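Local coordinates for translation initiation factor eIF2b-like protein (Chaetomium thermophilum, PDB 4ZEM), which probably acts as the beta subunit of the heterodecameric exchange factor eIF2B, supporting guanine nucleotide exchange on eIF2 during translation initiation, at residues Val265-Phe270 with Pro300-Cys305; Gly279-Asp284 with Asp355-Tyr360; Leu52-Val57 with Glu162-Ile167. All coordinates share one frame; numbering follows the deposited sequence.

Contact 1 (Val265-Phe270 with Pro300-Cys305); sequences VNKVIF and PVIALC
The flat ring of Phe270 is met at its edge by Val301, whose CG1 lies near the ring plane, 3.7 Å from Phe270 CE1. By its place in the strand, Phe270 falls on the same side of the sheet as Val268 and Val301. Helix 287-296 packs on that side, touching the ring through Ala287 and Ala290. Strands 267-270 and 301-304 run parallel as neighbours in the large sheet. The link between them is a beta-alpha-beta-type connection, consistent with the family's Rossmann-like fold, in which the chain also forms short strands 274-275 and 281-284 before helix 287-296.

Four backbone hydrogen bonds join the strands. Val268 N donates to Pro300 O at 3.0 Å, and Val268 O accepts from Ile302 N at 2.8 Å; Phe270 N then donates to Ile302 O, and Phe270 O accepts from Leu304 N. All four are close to straight, with N-H...O angles of 165° to 178°. Val268 pairs with Val301, Ile269 with Ile302 and Phe270 with Ala303.

On the opposite side of the sheet, CG2 of Ile269 rests 3.7 Å from Leu304 CD1, and Phe207 of helix 202-214 touches both residues. Ile302 CD1 packs on Lys267 CB at 3.8 Å, while the lysine's amino end turns away to Gln188 O and a salt bridge with Asp193. Ile302 O also receives a CA-H contact, with Ile269 CA 3.3 Å away.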
loop_
_atom_site.group_PDB
_atom_site.type_symbol
_atom_site.label_atom_id
_atom_site.label_comp_id
_atom_site.label_asym_id
_atom_site.label_seq_id
_atom_site.Cartn_x
_atom_site.Cartn_y
_atom_site.Cartn_z
ATOM N N VAL A 265 -24.853 0.229 -15.622
ATOM C CA VAL A 265 -23.386 0.301 -15.723
ATOM C C VAL A 265 -22.755 -1.000 -16.230
ATOM O O VAL A 265 -23.348 -2.070 -16.133
ATOM C CB VAL A 265 -22.726 0.678 -14.370
ATOM C CG1 VAL A 265 -23.539 1.753 -13.659
ATOM C CG2 VAL A 265 -22.547 -0.543 -13.483
ATOM N N ASN A 266 -21.587 -0.886 -16.854
ATOM C CA ASN A 266 -20.835 -2.052 -17.323
ATOM C C ASN A 266 -19.970 -2.699 -16.241
ATOM O O ASN A 266 -19.834 -3.918 -16.193
ATOM C CB ASN A 266 -19.974 -1.656 -18.513
ATOM C CG ASN A 266 -20.803 -1.333 -19.731
ATOM O OD1 ASN A 266 -20.893 -0.177 -20.143
ATOM N ND2 ASN A 266 -21.413 -2.355 -20.321
ATOM N N LYS A 267 -19.353 -1.872 -15.403
ATOM C CA LYS A 267 -18.468 -2.366 -14.358
ATOM C C LYS A 267 -18.374 -1.378 -13.205
ATOM O O LYS A 267 -18.638 -0.187 -13.367
ATOM C CB LYS A 267 -17.069 -2.647 -14.910
ATOM C CG LYS A 267 -16.434 -1.475 -15.635
ATOM C CD LYS A 267 -15.404 -1.961 -16.640
ATOM C CE LYS A 267 -16.022 -2.924 -17.635
ATOM N NZ LYS A 267 -15.040 -3.362 -18.658
ATOM N N VAL A 268 -18.000 -1.900 -12.043
ATOM C CA VAL A 268 -17.823 -1.114 -10.830
ATOM C C VAL A 268 -16.375 -1.192 -10.378
ATOM O O VAL A 268 -15.800 -2.279 -10.300
ATOM C CB VAL A 268 -18.732 -1.605 -9.685
ATOM C CG1 VAL A 268 -18.501 -0.765 -8.444
ATOM C CG2 VAL A 268 -20.205 -1.563 -10.102
ATOM N N ILE A 269 -15.797 -0.037 -10.066
ATOM C CA ILE A 269 -14.399 0.055 -9.665
ATOM C C ILE A 269 -14.267 0.669 -8.272
ATOM O O ILE A 269 -14.885 1.689 -7.981
ATOM C CB ILE A 269 -13.584 0.868 -10.692
ATOM C CG1 ILE A 269 -13.580 0.146 -12.039
ATOM C CG2 ILE A 269 -12.154 1.061 -10.224
ATOM C CD1 ILE A 269 -12.778 0.844 -13.112
ATOM N N PHE A 270 -13.451 0.042 -7.422
ATOM C CA PHE A 270 -13.175 0.557 -6.079
ATOM C C PHE A 270 -11.688 0.685 -5.815
ATOM O O PHE A 270 -10.877 -0.096 -6.318
ATOM C CB PHE A 270 -13.700 -0.384 -4.980
ATOM C CG PHE A 270 -15.173 -0.612 -4.984
ATOM C CD1 PHE A 270 -15.695 -1.788 -5.491
ATOM C CD2 PHE A 270 -16.031 0.306 -4.413
ATOM C CE1 PHE A 270 -17.052 -2.022 -5.473
ATOM C CE2 PHE A 270 -17.392 0.073 -4.388
ATOM C CZ PHE A 270 -17.903 -1.089 -4.920
ATOM N N PRO A 300 -19.135 -6.818 -13.170
ATOM C CA PRO A 300 -17.800 -7.115 -12.640
ATOM C C PRO A 300 -17.341 -6.078 -11.624
ATOM O O PRO A 300 -17.437 -4.869 -11.860
ATOM C CB PRO A 300 -16.914 -7.081 -13.889
ATOM C CG PRO A 300 -17.844 -7.417 -15.001
ATOM C CD PRO A 300 -19.129 -6.727 -14.639
ATOM N N VAL A 301 -16.817 -6.563 -10.507
ATOM C CA VAL A 301 -16.327 -5.694 -9.455
ATOM C C VAL A 301 -14.812 -5.721 -9.499
ATOM O O VAL A 301 -14.201 -6.779 -9.358
ATOM C CB VAL A 301 -16.825 -6.130 -8.062
ATOM C CG1 VAL A 301 -16.191 -5.275 -6.990
ATOM C CG2 VAL A 301 -18.338 -6.040 -7.982
ATOM N N ILE A 302 -14.215 -4.556 -9.728
ATOM C CA ILE A 302 -12.769 -4.450 -9.864
ATOM C C ILE A 302 -12.204 -3.637 -8.710
ATOM O O ILE A 302 -12.636 -2.504 -8.453
ATOM C CB ILE A 302 -12.329 -3.788 -11.207
ATOM C CG1 ILE A 302 -12.853 -4.552 -12.425
ATOM C CG2 ILE A 302 -10.819 -3.710 -11.303
ATOM C CD1 ILE A 302 -14.176 -4.057 -12.954
ATOM N N ALA A 303 -11.219 -4.210 -8.028
ATOM C CA ALA A 303 -10.562 -3.519 -6.931
ATOM C C ALA A 303 -9.168 -3.098 -7.356
ATOM O O ALA A 303 -8.357 -3.926 -7.785
ATOM C CB ALA A 303 -10.494 -4.407 -5.705
ATOM N N LEU A 304 -8.899 -1.802 -7.243
ATOM C CA LEU A 304 -7.578 -1.268 -7.548
ATOM C C LEU A 304 -6.751 -1.322 -6.283
ATOM O O LEU A 304 -7.123 -0.726 -5.272
ATOM C CB LEU A 304 -7.659 0.168 -8.068
ATOM C CG LEU A 304 -7.756 0.412 -9.572
ATOM C CD1 LEU A 304 -8.763 -0.505 -10.231
ATOM C CD2 LEU A 304 -8.096 1.862 -9.823
ATOM N N CYS A 305 -5.664 -2.084 -6.312
ATOM C CA CYS A 305 -4.776 -2.168 -5.157
ATOM C C CYS A 305 -3.337 -2.502 -5.531
ATOM O O CYS A 305 -3.081 -3.474 -6.238
ATOM C CB CYS A 305 -5.306 -3.219 -4.185
ATOM S SG CYS A 305 -5.892 -4.703 -5.034
#

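Contact 2 (Gly279-Asp284 with Asp355-Tyr360); sequences GGLLVD and DLVDVY
Tyr360 reaches across to Gly279 and donates its hydroxyl hydrogen to the backbone carbonyl, with Tyr360 OH 2.6 Å from Gly279 O. The hydroxyl lies in the carbonyl plane and meets a lone pair at a C=O...O angle of 115°, so the bond comes in from the side of the carbonyl. Gly279 O in turn lies near the plane of the tyrosine ring, at its edge.

Leu281 fills in beside this bond with its two branches divided between two partners. CD1 meets Val357 CG2 tip to tip at 3.6 Å, and CD2 comes to the edge of the Tyr360 ring, 3.9 Å from CE2. Val357 works both ways as well: while CG2 faces the leucine, its CG1 sits 3.7 Å above the plane of the Tyr360 ring, displaced toward the rim. The ring is thus touched on one face by its own segment and along its edge by the other.

Further out, Gly279 lies in the loop that leads into strand 281-284. Its positive phi of 95° would press a side-chain CB against the preceding carbonyl O. Asn278 OD1 holds the N-H of Gly280. Leu281 is fixed by backbone bonding to Ile352 in strand 349-352, and the Ile352 side chain also touches Val357. Ala272 and Val275 pack against Leu281. What results is a buried junction between two sheets, joining the small antiparallel sheet of strands 274-275, 281-284 and 349-352 to the start of strand 359-362 (Tyr360) and the loop leading into it (Val357), at the margin of the Rossmann-like sheet.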
loop_
_atom_site.group_PDB
_atom_site.type_symbol
_atom_site.label_atom_id
_atom_site.label_comp_id
_atom_site.label_asym_id
_atom_site.label_seq_id
_atom_site.Cartn_x
_atom_site.Cartn_y
_atom_site.Cartn_z
ATOM N N GLY A 279 -8.747 -12.736 0.354
ATOM C CA GLY A 279 -9.265 -12.005 -0.789
ATOM C C GLY A 279 -10.278 -10.940 -0.406
ATOM O O GLY A 279 -10.837 -10.267 -1.267
ATOM N N GLY A 280 -10.503 -10.771 0.893
ATOM C CA GLY A 280 -11.375 -9.720 1.380
ATOM C C GLY A 280 -10.712 -8.365 1.216
ATOM O O GLY A 280 -9.493 -8.271 1.059
ATOM N N LEU A 281 -11.506 -7.303 1.251
ATOM C CA LEU A 281 -10.962 -5.965 1.055
ATOM C C LEU A 281 -11.350 -5.027 2.180
ATOM O O LEU A 281 -12.386 -5.203 2.824
ATOM C CB LEU A 281 -11.458 -5.370 -0.255
ATOM C CG LEU A 281 -11.155 -6.070 -1.572
ATOM C CD1 LEU A 281 -11.898 -5.335 -2.670
ATOM C CD2 LEU A 281 -9.656 -6.104 -1.854
ATOM N N LEU A 282 -10.520 -4.017 2.397
ATOM C CA LEU A 282 -10.872 -2.922 3.280
ATOM C C LEU A 282 -11.176 -1.757 2.359
ATOM O O LEU A 282 -10.373 -1.423 1.484
ATOM C CB LEU A 282 -9.749 -2.589 4.257
ATOM C CG LEU A 282 -10.161 -1.783 5.489
ATOM C CD1 LEU A 282 -11.146 -2.575 6.341
ATOM C CD2 LEU A 282 -8.944 -1.379 6.306
ATOM N N VAL A 283 -12.360 -1.178 2.511
ATOM C CA VAL A 283 -12.834 -0.168 1.573
ATOM C C VAL A 283 -13.590 0.942 2.274
ATOM O O VAL A 283 -13.852 0.860 3.467
ATOM C CB VAL A 283 -13.749 -0.788 0.496
ATOM C CG1 VAL A 283 -12.956 -1.693 -0.445
ATOM C CG2 VAL A 283 -14.897 -1.548 1.162
ATOM N N ASP A 284 -13.936 1.980 1.516
ATOM C CA ASP A 284 -14.756 3.072 2.025
ATOM C C ASP A 284 -16.112 2.535 2.482
ATOM O O ASP A 284 -16.584 1.523 1.969
ATOM C CB ASP A 284 -14.944 4.152 0.953
ATOM C CG ASP A 284 -13.760 5.093 0.856
ATOM O OD1 ASP A 284 -13.114 5.353 1.893
ATOM O OD2 ASP A 284 -13.476 5.579 -0.260
ATOM N N ASP A 355 -16.164 -13.184 -2.267
ATOM C CA ASP A 355 -17.214 -13.582 -3.205
ATOM C C ASP A 355 -17.738 -12.408 -4.035
ATOM O O ASP A 355 -18.127 -12.585 -5.187
ATOM C CB ASP A 355 -18.364 -14.264 -2.463
ATOM C CG ASP A 355 -18.178 -15.766 -2.370
ATOM O OD1 ASP A 355 -17.069 -16.245 -2.694
ATOM O OD2 ASP A 355 -19.135 -16.473 -1.985
ATOM N N LEU A 356 -17.770 -11.224 -3.429
ATOM C CA LEU A 356 -18.223 -9.995 -4.090
ATOM C C LEU A 356 -17.186 -9.359 -5.018
ATOM O O LEU A 356 -17.504 -8.418 -5.743
ATOM C CB LEU A 356 -18.666 -8.961 -3.053
ATOM C CG LEU A 356 -19.904 -9.376 -2.251
ATOM C CD1 LEU A 356 -20.331 -8.299 -1.256
ATOM C CD2 LEU A 356 -21.048 -9.740 -3.191
ATOM N N VAL A 357 -15.943 -9.828 -4.964
ATOM C CA VAL A 357 -14.878 -9.244 -5.789
ATOM C C VAL A 357 -14.491 -10.111 -6.989
ATOM O O VAL A 357 -14.243 -11.299 -6.843
ATOM C CB VAL A 357 -13.604 -8.986 -4.957
ATOM C CG1 VAL A 357 -12.536 -8.316 -5.817
ATOM C CG2 VAL A 357 -13.929 -8.144 -3.743
ATOM N N ASP A 358 -14.410 -9.505 -8.169
ATOM C CA ASP A 358 -14.071 -10.258 -9.376
ATOM C C ASP A 358 -12.604 -10.140 -9.765
ATOM O O ASP A 358 -11.948 -11.140 -10.036
ATOM C CB ASP A 358 -14.949 -9.804 -10.543
ATOM C CG ASP A 358 -16.405 -10.143 -10.332
ATOM O OD1 ASP A 358 -16.746 -11.343 -10.412
ATOM O OD2 ASP A 358 -17.204 -9.217 -10.071
ATOM N N VAL A 359 -12.090 -8.918 -9.794
ATOM C CA VAL A 359 -10.713 -8.692 -10.201
ATOM C C VAL A 359 -9.951 -7.866 -9.168
ATOM O O VAL A 359 -10.478 -6.887 -8.638
ATOM C CB VAL A 359 -10.637 -7.964 -11.561
ATOM C CG1 VAL A 359 -9.189 -7.695 -11.944
ATOM C CG2 VAL A 359 -11.335 -8.763 -12.638
ATOM N N TYR A 360 -8.721 -8.280 -8.875
ATOM C CA TYR A 360 -7.807 -7.476 -8.079
ATOM C C TYR A 360 -6.820 -6.892 -9.064
ATOM O O TYR A 360 -5.988 -7.607 -9.621
ATOM C CB TYR A 360 -7.080 -8.308 -7.020
ATOM C CG TYR A 360 -8.015 -9.073 -6.127
ATOM C CD1 TYR A 360 -8.499 -10.322 -6.506
ATOM C CD2 TYR A 360 -8.440 -8.540 -4.918
ATOM C CE1 TYR A 360 -9.367 -11.021 -5.705
ATOM C CE2 TYR A 360 -9.312 -9.234 -4.108
ATOM C CZ TYR A 360 -9.769 -10.476 -4.503
ATOM O OH TYR A 360 -10.636 -11.174 -3.698
#

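Contact 3 (Leu52-Val57 with Glu162-Ile167); sequences LLRQVV and EVMDGI
This is an antiparallel helix pair in the helical N-terminal part of the chain, where Val57 and Arg54 on helix 43-59 face Val163, Met164 and Ile167 on helix 154-182. The local axes run at 176° to each other and come within 9.5 Å.

Val57 packs with both branches. Its CG1 lies 3.8 Å from Val163 CG1 and also touches Met164 CG. Its CG2 lies 3.8 Å from Ile167 CD1. The valine side chain slides past those of Met164 and Ile167, pointing the opposite way to each. Ile167 also grips the root of Arg54, its CG2 being 3.7 Å from Arg54 CB.

Beyond CB, with CG anti to the backbone N (chi1 -170°), Arg54 continues as an extended chain from CG to NE and crosses Met164 at about a right angle. The bend of the methionine at chi3 puts CE over one guanidinium face, 3.5 Å from Arg54 NH2 and offset toward the rim. Met164 O lies at the guanidinium's edge, in its plane. Glu168 offers the guanidinium a long, weak ion pair.

Helix 88-104 packs against both partners, with Val96 on Leu53, Ile100 on Val163 and Leu99 on Ile167, while helices 24-37 and 65-82 pack on Leu52 and Val56 of the first helix.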
loop_
_atom_site.group_PDB
_atom_site.type_symbol
_atom_site.label_atom_id
_atom_site.label_comp_id
_atom_site.label_asym_id
_atom_site.label_seq_id
_atom_site.Cartn_x
_atom_site.Cartn_y
_atom_site.Cartn_z
ATOM N N LEU A 52 11.437 6.339 6.989
ATOM C CA LEU A 52 11.815 6.297 8.398
ATOM C C LEU A 52 12.576 5.001 8.695
ATOM O O LEU A 52 13.582 5.017 9.409
ATOM C CB LEU A 52 10.575 6.430 9.295
ATOM C CG LEU A 52 10.748 6.596 10.814
ATOM C CD1 LEU A 52 11.026 5.277 11.547
ATOM C CD2 LEU A 52 11.817 7.639 11.125
ATOM N N LEU A 53 12.088 3.885 8.156
ATOM C CA LEU A 53 12.733 2.592 8.364
ATOM C C LEU A 53 14.129 2.576 7.745
ATOM O O LEU A 53 15.052 1.964 8.286
ATOM C CB LEU A 53 11.879 1.460 7.791
ATOM C CG LEU A 53 10.587 1.183 8.565
ATOM C CD1 LEU A 53 9.917 -0.088 8.057
ATOM C CD2 LEU A 53 10.858 1.100 10.068
ATOM N N ARG A 54 14.283 3.270 6.621
ATOM C CA ARG A 54 15.589 3.406 5.989
ATOM C C ARG A 54 16.571 4.122 6.916
ATOM O O ARG A 54 17.750 3.764 6.994
ATOM C CB ARG A 54 15.475 4.165 4.672
ATOM C CG ARG A 54 16.744 4.140 3.841
ATOM C CD ARG A 54 16.565 4.901 2.543
ATOM N NE ARG A 54 17.811 4.995 1.796
ATOM C CZ ARG A 54 18.637 6.034 1.854
ATOM N NH1 ARG A 54 18.345 7.074 2.623
ATOM N NH2 ARG A 54 19.752 6.032 1.137
ATOM N N GLN A 55 16.071 5.126 7.626
ATOM C CA GLN A 55 16.898 5.893 8.544
ATOM C C GLN A 55 17.216 5.072 9.793
ATOM O O GLN A 55 18.277 5.230 10.399
ATOM C CB GLN A 55 16.187 7.185 8.943
ATOM C CG GLN A 55 16.280 8.288 7.916
ATOM C CD GLN A 55 17.707 8.665 7.574
ATOM O OE1 GLN A 55 18.566 8.760 8.450
ATOM N NE2 GLN A 55 17.965 8.885 6.288
ATOM N N VAL A 56 16.297 4.185 10.160
ATOM C CA VAL A 56 16.530 3.247 11.253
ATOM C C VAL A 56 17.671 2.297 10.900
ATOM O O VAL A 56 18.561 2.057 11.710
ATOM C CB VAL A 56 15.253 2.443 11.582
ATOM C CG1 VAL A 56 15.554 1.304 12.535
ATOM C CG2 VAL A 56 14.190 3.359 12.157
ATOM N N VAL A 57 17.653 1.780 9.676
ATOM C CA VAL A 57 18.722 0.907 9.202
ATOM C C VAL A 57 20.047 1.664 9.208
ATOM O O VAL A 57 21.077 1.132 9.616
ATOM C CB VAL A 57 18.432 0.358 7.789
ATOM C CG1 VAL A 57 19.633 -0.412 7.257
ATOM C CG2 VAL A 57 17.198 -0.532 7.815
ATOM N N GLU A 162 23.343 -2.468 1.415
ATOM C CA GLU A 162 22.453 -3.204 0.526
ATOM C C GLU A 162 20.985 -3.098 0.956
ATOM O O GLU A 162 20.089 -2.995 0.116
ATOM C CB GLU A 162 22.881 -4.671 0.451
ATOM C CG GLU A 162 22.802 -5.274 -0.949
ATOM C CD GLU A 162 23.814 -4.676 -1.923
ATOM O OE1 GLU A 162 23.789 -5.067 -3.108
ATOM O OE2 GLU A 162 24.631 -3.821 -1.515
ATOM N N VAL A 163 20.744 -3.125 2.265
ATOM C CA VAL A 163 19.389 -3.000 2.795
ATOM C C VAL A 163 18.794 -1.628 2.508
ATOM O O VAL A 163 17.632 -1.519 2.108
ATOM C CB VAL A 163 19.348 -3.263 4.314
ATOM C CG1 VAL A 163 18.002 -2.848 4.899
ATOM C CG2 VAL A 163 19.632 -4.724 4.602
ATOM N N MET A 164 19.594 -0.583 2.693
ATOM C CA MET A 164 19.128 0.772 2.429
ATOM C C MET A 164 18.728 0.940 0.964
ATOM O O MET A 164 17.714 1.570 0.650
ATOM C CB MET A 164 20.218 1.786 2.792
ATOM C CG MET A 164 20.467 1.943 4.287
ATOM S SD MET A 164 21.853 3.038 4.696
ATOM C CE MET A 164 21.313 4.577 3.962
ATOM N N ASP A 165 19.520 0.352 0.074
ATOM C CA ASP A 165 19.215 0.337 -1.350
ATOM C C ASP A 165 17.872 -0.346 -1.632
ATOM O O ASP A 165 17.056 0.156 -2.412
ATOM C CB ASP A 165 20.352 -0.338 -2.119
ATOM C CG ASP A 165 21.472 0.635 -2.462
ATOM O OD1 ASP A 165 21.254 1.860 -2.341
ATOM O OD2 ASP A 165 22.570 0.183 -2.846
ATOM N N GLY A 166 17.652 -1.492 -0.997
ATOM C CA GLY A 166 16.430 -2.257 -1.180
ATOM C C GLY A 166 15.216 -1.483 -0.709
ATOM O O GLY A 166 14.135 -1.563 -1.313
ATOM N N ILE A 167 15.389 -0.736 0.381
ATOM C CA ILE A 167 14.319 0.100 0.911
ATOM C C ILE A 167 13.981 1.242 -0.050
ATOM O O ILE A 167 12.816 1.625 -0.179
ATOM C CB ILE A 167 14.682 0.665 2.297
ATOM C CG1 ILE A 167 14.874 -0.482 3.295
ATOM C CG2 ILE A 167 13.586 1.589 2.807
ATOM C CD1 ILE A 167 15.054 -0.019 4.730
#

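How the contacts relate
Contacts 1 and 2 belong to the sheet-bearing part of the chain; contact 1 lies within the large sheet, and contact 2 ties that sheet to the small antiparallel one. They touch directly through probable hydrogen bonds, Val301 N to Asp358 OD2 at 2.7 Å and Ala303 N to Val359 O. Their segments alternate along the chain. Contact 3 lies on the other side of the chain's centre, about 35 Å from contact 1 between centres, and joins helices alone. Only contact 2 has all its touching residues buried: Asn266 and Pro300 in contact 1, and Arg54 and Met164 in contact 3, are partly exposed. Backbone hydrogen bonds carry contact 1; a single side-chain-to-carbonyl bond with apolar packing serves contact 2; contact 3 relies on side-chain packing.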